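Local coordinates for lipopolysaccharide biosynthesis protein wbpB (Thermus thermophilus, PDB 3O9Z) that probably oxidises a UDP-linked sugar with NAD, using alpha-ketoglutarate to recycle the cofactor, in the biosynthesis of 2,3-diacetamido-2,3-dideoxy-D-mannuronic acid, at residues I89-K103 with L115-V129. Sequence-based numbering, arbitrary orientation. Where two conformers were deposited one is given.
Sequences IRMALRLGANALSEK and LKELEARTGRRVYTV. With NAD (nicotinamide-adenine-dinucleotide), chain E; AKG (2-oxoglutaric acid), chain F.
Strands 98-101 and 126-128 pair in parallel, 19° apart, Ala99 facing Val126 and Ser101 facing Thr128. The ladder runs from Ala99 N to Arg125 O (3.0 Å), through Tyr127 N to Ala99 O and Ser101 N to Tyr127 O, to Val129 N on Ser101 O (2.8 Å). Thr128 OG1 reaches Ser101 O from the opposite face of the carbonyl plane, so two donors grip that oxygen. At the strands' start Asn98 OD1 takes Arg125 N (2.8 Å), which stands above the amide plane. Helices 89-94 and 115-122 run nearly parallel, and Leu93 drops as a knob among Leu115, Leu118, Glu119 and Thr122. Ile89 CG2, which lies anti to the backbone N, touches both Leu115 CD2 (3.6 Å) and Val126 CG2 (3.7 Å). Farther along, Glu102 OE1 lies near Val129 CB, CG packs 3.3 Å from NAD O4D, and OE2 bonds His19 and His266; an alanine here would probably leave both histidines without this acceptor and take away the packing against the ribose. Lys103 NZ bonds NAD O2D and the ketoglutarate O5 (both 2.8 Å). This is the beta-alpha-beta crossover of a Rossmann fold, with strand 98-101 leading to the cofactor site, as in Gfo/Idh/MocA dehydrogenases.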
# COMPACT_ATOMS: atom_id res chain seq x y z
N ILE A 89 0.75 8.30 -19.93
CA ILE A 89 0.90 8.68 -21.33
C ILE A 89 2.03 9.73 -21.45
O ILE A 89 2.85 9.55 -22.35
CB ILE A 89 -0.41 9.27 -21.84
CG1 ILE A 89 -1.53 8.20 -21.95
CG2 ILE A 89 -0.15 9.94 -23.21
CD1 ILE A 89 -2.94 8.85 -21.91
N ARG A 90 2.18 10.66 -20.51
CA ARG A 90 3.32 11.62 -20.60
C ARG A 90 4.62 10.80 -20.50
O ARG A 90 5.62 11.11 -21.16
CB ARG A 90 3.28 12.62 -19.46
CG ARG A 90 2.10 13.59 -19.58
CD ARG A 90 2.39 14.81 -20.37
NE ARG A 90 3.55 15.55 -19.87
CZ ARG A 90 3.51 16.63 -19.09
NH1 ARG A 90 4.64 17.22 -18.73
NH2 ARG A 90 2.37 17.18 -18.67
N MET A 91 4.66 9.75 -19.67
CA MET A 91 5.87 8.93 -19.53
C MET A 91 6.15 8.21 -20.85
O MET A 91 7.32 8.18 -21.31
CB MET A 91 5.64 7.91 -18.40
CG MET A 91 6.73 6.82 -18.26
SD MET A 91 6.60 5.89 -16.66
CE MET A 91 5.02 5.02 -16.77
N ALA A 92 5.16 7.56 -21.45
CA ALA A 92 5.32 6.87 -22.72
C ALA A 92 5.98 7.87 -23.71
O ALA A 92 7.01 7.55 -24.34
CB ALA A 92 3.98 6.39 -23.27
N LEU A 93 5.39 9.04 -23.82
CA LEU A 93 5.84 9.97 -24.87
C LEU A 93 7.28 10.39 -24.60
O LEU A 93 8.08 10.59 -25.54
CB LEU A 93 4.89 11.17 -25.04
CG LEU A 93 3.42 10.90 -25.34
CD1 LEU A 93 2.65 12.20 -25.45
CD2 LEU A 93 3.23 10.02 -26.57
N ARG A 94 7.59 10.76 -23.36
CA ARG A 94 8.97 11.16 -23.06
C ARG A 94 10.01 10.08 -23.26
O ARG A 94 11.17 10.42 -23.52
CB ARG A 94 9.16 11.89 -21.72
CG ARG A 94 9.33 10.98 -20.47
CD ARG A 94 9.64 11.73 -19.18
NE ARG A 94 8.53 12.59 -18.75
CZ ARG A 94 7.55 12.19 -17.93
NH1 ARG A 94 6.56 13.03 -17.66
NH2 ARG A 94 7.57 11.00 -17.35
N LEU A 95 9.59 8.82 -23.18
CA LEU A 95 10.41 7.62 -23.42
C LEU A 95 10.47 7.27 -24.90
O LEU A 95 11.17 6.34 -25.30
CB LEU A 95 9.87 6.39 -22.66
CG LEU A 95 10.03 6.41 -21.14
CD1 LEU A 95 9.18 5.32 -20.50
CD2 LEU A 95 11.47 6.15 -20.79
N GLY A 96 9.81 8.07 -25.73
CA GLY A 96 9.84 7.74 -27.15
C GLY A 96 9.01 6.56 -27.57
O GLY A 96 9.25 5.94 -28.59
N ALA A 97 7.86 6.36 -26.91
CA ALA A 97 6.92 5.29 -27.25
C ALA A 97 5.53 5.93 -27.46
O ALA A 97 5.25 7.04 -26.95
CB ALA A 97 6.79 4.29 -26.06
N ASN A 98 4.72 5.20 -28.19
CA ASN A 98 3.30 5.56 -28.35
C ASN A 98 2.61 5.02 -27.10
O ASN A 98 3.21 4.26 -26.32
CB ASN A 98 2.70 4.90 -29.60
CG ASN A 98 3.11 5.62 -30.92
OD1 ASN A 98 3.68 6.68 -30.98
ND2 ASN A 98 2.66 5.05 -31.99
N ALA A 99 1.36 5.41 -26.92
CA ALA A 99 0.56 4.97 -25.77
C ALA A 99 -0.72 4.36 -26.26
O ALA A 99 -1.36 4.87 -27.21
CB ALA A 99 0.28 6.13 -24.86
N LEU A 100 -1.15 3.31 -25.58
CA LEU A 100 -2.47 2.77 -25.81
C LEU A 100 -3.11 2.63 -24.44
O LEU A 100 -2.81 1.69 -23.70
CB LEU A 100 -2.48 1.41 -26.50
CG LEU A 100 -3.84 0.71 -26.70
CD1 LEU A 100 -4.95 1.68 -27.20
CD2 LEU A 100 -3.79 -0.57 -27.53
N SER A 101 -3.99 3.56 -24.15
CA SER A 101 -4.55 3.64 -22.81
C SER A 101 -5.97 3.11 -22.75
O SER A 101 -6.77 3.30 -23.67
CB SER A 101 -4.59 5.09 -22.38
OG SER A 101 -5.08 5.26 -21.07
N GLU A 102 -6.27 2.40 -21.66
CA GLU A 102 -7.68 2.13 -21.36
C GLU A 102 -8.50 3.41 -21.36
O GLU A 102 -8.00 4.51 -21.10
CB GLU A 102 -7.81 1.40 -20.02
CG GLU A 102 -7.69 -0.11 -20.16
CD GLU A 102 -8.85 -0.74 -20.91
OE1 GLU A 102 -9.86 0.01 -21.15
OE2 GLU A 102 -8.81 -1.95 -21.22
N LYS A 103 -9.81 3.22 -21.50
CA LYS A 103 -10.77 4.31 -21.28
C LYS A 103 -10.88 4.64 -19.79
O LYS A 103 -10.55 3.81 -18.92
CB LYS A 103 -12.15 4.00 -21.89
CG LYS A 103 -12.70 2.58 -21.67
CD LYS A 103 -12.86 2.11 -20.20
CE LYS A 103 -13.84 2.94 -19.38
NZ LYS A 103 -13.85 2.31 -17.99
N LEU A 115 -1.63 16.89 -24.11
CA LEU A 115 -1.21 15.75 -24.91
C LEU A 115 -1.05 16.00 -26.40
O LEU A 115 -0.10 15.52 -27.00
CB LEU A 115 -2.03 14.47 -24.61
CG LEU A 115 -2.02 13.86 -23.22
CD1 LEU A 115 -2.88 12.57 -23.34
CD2 LEU A 115 -0.55 13.51 -22.85
N LYS A 116 -1.90 16.87 -26.94
CA LYS A 116 -1.72 17.28 -28.32
C LYS A 116 -0.38 18.00 -28.50
O LYS A 116 0.37 17.72 -29.41
CB LYS A 116 -2.91 18.16 -28.74
CG LYS A 116 -4.22 17.40 -28.92
CD LYS A 116 -4.20 16.49 -30.13
CE LYS A 116 -4.40 17.29 -31.42
NZ LYS A 116 -4.57 16.40 -32.61
N GLU A 117 -0.05 18.88 -27.56
CA GLU A 117 1.24 19.60 -27.63
C GLU A 117 2.39 18.60 -27.56
O GLU A 117 3.43 18.78 -28.21
CB GLU A 117 1.34 20.61 -26.48
CG GLU A 117 0.38 21.79 -26.68
CD GLU A 117 0.38 22.78 -25.53
OE1 GLU A 117 1.20 22.63 -24.59
OE2 GLU A 117 -0.41 23.74 -25.60
N LEU A 118 2.26 17.57 -26.71
CA LEU A 118 3.40 16.71 -26.44
C LEU A 118 3.55 15.70 -27.57
O LEU A 118 4.66 15.23 -27.89
CB LEU A 118 3.20 16.04 -25.07
CG LEU A 118 3.49 17.00 -23.91
CD1 LEU A 118 3.01 16.45 -22.55
CD2 LEU A 118 4.98 17.31 -23.90
N GLU A 119 2.46 15.39 -28.26
CA GLU A 119 2.53 14.55 -29.46
C GLU A 119 3.35 15.33 -30.52
O GLU A 119 4.15 14.73 -31.22
CB GLU A 119 1.13 14.36 -30.05
CG GLU A 119 0.30 13.20 -29.46
CD GLU A 119 -0.91 12.83 -30.34
OE1 GLU A 119 -1.39 13.67 -31.15
OE2 GLU A 119 -1.36 11.67 -30.26
N ALA A 120 3.11 16.64 -30.64
CA ALA A 120 3.89 17.49 -31.55
C ALA A 120 5.35 17.62 -31.18
O ALA A 120 6.24 17.65 -32.05
CB ALA A 120 3.25 18.86 -31.66
N ARG A 121 5.64 17.69 -29.89
CA ARG A 121 7.04 17.79 -29.47
C ARG A 121 7.79 16.50 -29.70
O ARG A 121 8.99 16.54 -30.06
CB ARG A 121 7.15 18.20 -28.00
CG ARG A 121 8.56 17.99 -27.45
CD ARG A 121 8.64 18.54 -26.03
NE ARG A 121 8.21 19.94 -26.01
CZ ARG A 121 7.77 20.56 -24.92
NH1 ARG A 121 7.71 19.90 -23.77
NH2 ARG A 121 7.41 21.84 -24.98
N THR A 122 7.15 15.35 -29.46
CA THR A 122 7.79 14.05 -29.44
C THR A 122 7.63 13.25 -30.68
O THR A 122 8.37 12.27 -30.87
CB THR A 122 7.27 13.11 -28.31
OG1 THR A 122 5.91 12.69 -28.59
CG2 THR A 122 7.46 13.82 -26.97
N GLY A 123 6.77 13.68 -31.60
CA GLY A 123 6.47 12.81 -32.74
C GLY A 123 5.83 11.48 -32.49
O GLY A 123 5.75 10.63 -33.36
N ARG A 124 5.28 11.30 -31.28
CA ARG A 124 4.61 10.04 -30.96
C ARG A 124 3.10 10.28 -30.89
O ARG A 124 2.65 11.45 -30.93
CB ARG A 124 5.09 9.53 -29.59
CG ARG A 124 6.60 9.45 -29.50
CD ARG A 124 7.17 8.49 -30.50
NE ARG A 124 8.63 8.48 -30.41
CZ ARG A 124 9.45 7.62 -31.00
NH1 ARG A 124 10.77 7.78 -30.91
NH2 ARG A 124 8.94 6.68 -31.80
N ARG A 125 2.37 9.17 -30.77
CA ARG A 125 0.89 9.20 -30.76
C ARG A 125 0.28 8.54 -29.53
O ARG A 125 0.80 7.54 -29.00
CB ARG A 125 0.36 8.51 -32.00
CG ARG A 125 0.70 9.29 -33.32
CD ARG A 125 0.09 10.69 -33.39
NE ARG A 125 -1.37 10.70 -33.18
CZ ARG A 125 -2.27 10.30 -34.07
NH1 ARG A 125 -3.57 10.35 -33.75
NH2 ARG A 125 -1.93 9.90 -35.28
N VAL A 126 -0.90 9.06 -29.18
CA VAL A 126 -1.72 8.57 -28.07
C VAL A 126 -2.98 7.94 -28.60
O VAL A 126 -3.75 8.64 -29.28
CB VAL A 126 -2.08 9.74 -27.17
CG1 VAL A 126 -2.85 9.21 -25.93
CG2 VAL A 126 -0.81 10.52 -26.78
N TYR A 127 -3.23 6.67 -28.25
CA TYR A 127 -4.45 5.95 -28.57
C TYR A 127 -5.20 5.35 -27.39
O TYR A 127 -4.65 5.32 -26.30
CB TYR A 127 -4.18 4.85 -29.55
CG TYR A 127 -3.54 5.39 -30.82
CD1 TYR A 127 -4.31 6.05 -31.75
CD2 TYR A 127 -2.18 5.25 -31.06
CE1 TYR A 127 -3.75 6.56 -32.91
CE2 TYR A 127 -1.60 5.74 -32.25
CZ TYR A 127 -2.41 6.39 -33.16
OH TYR A 127 -1.89 6.90 -34.34
N THR A 128 -6.46 4.98 -27.59
CA THR A 128 -7.29 4.53 -26.47
C THR A 128 -8.16 3.33 -26.81
O THR A 128 -8.47 3.01 -27.96
CB THR A 128 -8.07 5.71 -25.85
OG1 THR A 128 -8.68 5.37 -24.58
CG2 THR A 128 -9.14 6.15 -26.80
N VAL A 129 -8.54 2.58 -25.78
CA VAL A 129 -9.42 1.42 -25.95
C VAL A 129 -10.89 1.86 -25.78
O VAL A 129 -11.34 2.22 -24.68
CB VAL A 129 -9.11 0.33 -24.89
CG1 VAL A 129 -10.06 -0.89 -25.01
CG2 VAL A 129 -7.67 -0.09 -25.02
PA NAD E . -8.19 -2.70 -10.99
O1A NAD E . -8.61 -4.12 -11.04
O2A NAD E . -8.38 -1.84 -9.73
O5B NAD E . -6.67 -2.80 -11.38
C5B NAD E . -5.96 -1.60 -11.34
C4B NAD E . -4.45 -1.93 -11.29
O4B NAD E . -3.66 -0.72 -11.44
C3B NAD E . -4.11 -2.48 -9.89
O3B NAD E . -3.47 -3.77 -9.97
C2B NAD E . -3.23 -1.40 -9.24
O2B NAD E . -2.24 -1.89 -8.32
C1B NAD E . -2.55 -0.88 -10.54
N9A NAD E . -1.93 0.46 -10.31
C8A NAD E . -2.11 1.44 -9.38
N7A NAD E . -1.25 2.44 -9.58
C5A NAD E . -0.42 2.07 -10.61
C6A NAD E . 0.71 2.68 -11.28
N6A NAD E . 1.20 3.88 -10.85
N1A NAD E . 1.17 1.94 -12.28
C2A NAD E . 0.77 0.77 -12.75
N3A NAD E . -0.27 0.16 -12.12
C4A NAD E . -0.84 0.83 -11.11
O3 NAD E . -8.91 -1.91 -12.18
PN NAD E . -9.34 -2.36 -13.62
O1N NAD E . -10.83 -2.69 -13.60
O2N NAD E . -8.37 -3.38 -14.16
O5D NAD E . -9.32 -0.99 -14.44
C5D NAD E . -8.06 -0.69 -14.98
C4D NAD E . -8.32 0.34 -16.10
O4D NAD E . -9.01 -0.40 -17.14
C3D NAD E . -9.19 1.55 -15.73
O3D NAD E . -8.74 2.64 -16.59
C2D NAD E . -10.57 1.10 -16.24
O2D NAD E . -11.39 2.19 -16.62
C1D NAD E . -10.29 0.19 -17.44
N1N NAD E . -11.33 -0.82 -17.67
C2N NAD E . -11.82 -0.97 -18.88
C3N NAD E . -12.79 -1.90 -19.21
C7N NAD E . -13.27 -1.87 -20.61
O7N NAD E . -12.57 -1.42 -21.54
N7N NAD E . -14.43 -2.50 -20.80
C4N NAD E . -13.26 -2.73 -18.19
C5N NAD E . -12.65 -2.60 -16.94
C6N NAD E . -11.67 -1.65 -16.67
C1 AKG F . -15.33 -0.68 -16.33
O1 AKG F . -15.77 -1.43 -15.42
O2 AKG F . -14.44 0.15 -16.11
C2 AKG F . -15.74 -0.81 -17.71
O5 AKG F . -15.25 -0.05 -18.54
C3 AKG F . -16.76 -1.83 -18.11
C4 AKG F . -18.13 -1.15 -18.12
C5 AKG F . -19.29 -2.10 -18.34
O3 AKG F . -19.33 -3.16 -17.68
O4 AKG F . -20.16 -1.81 -19.16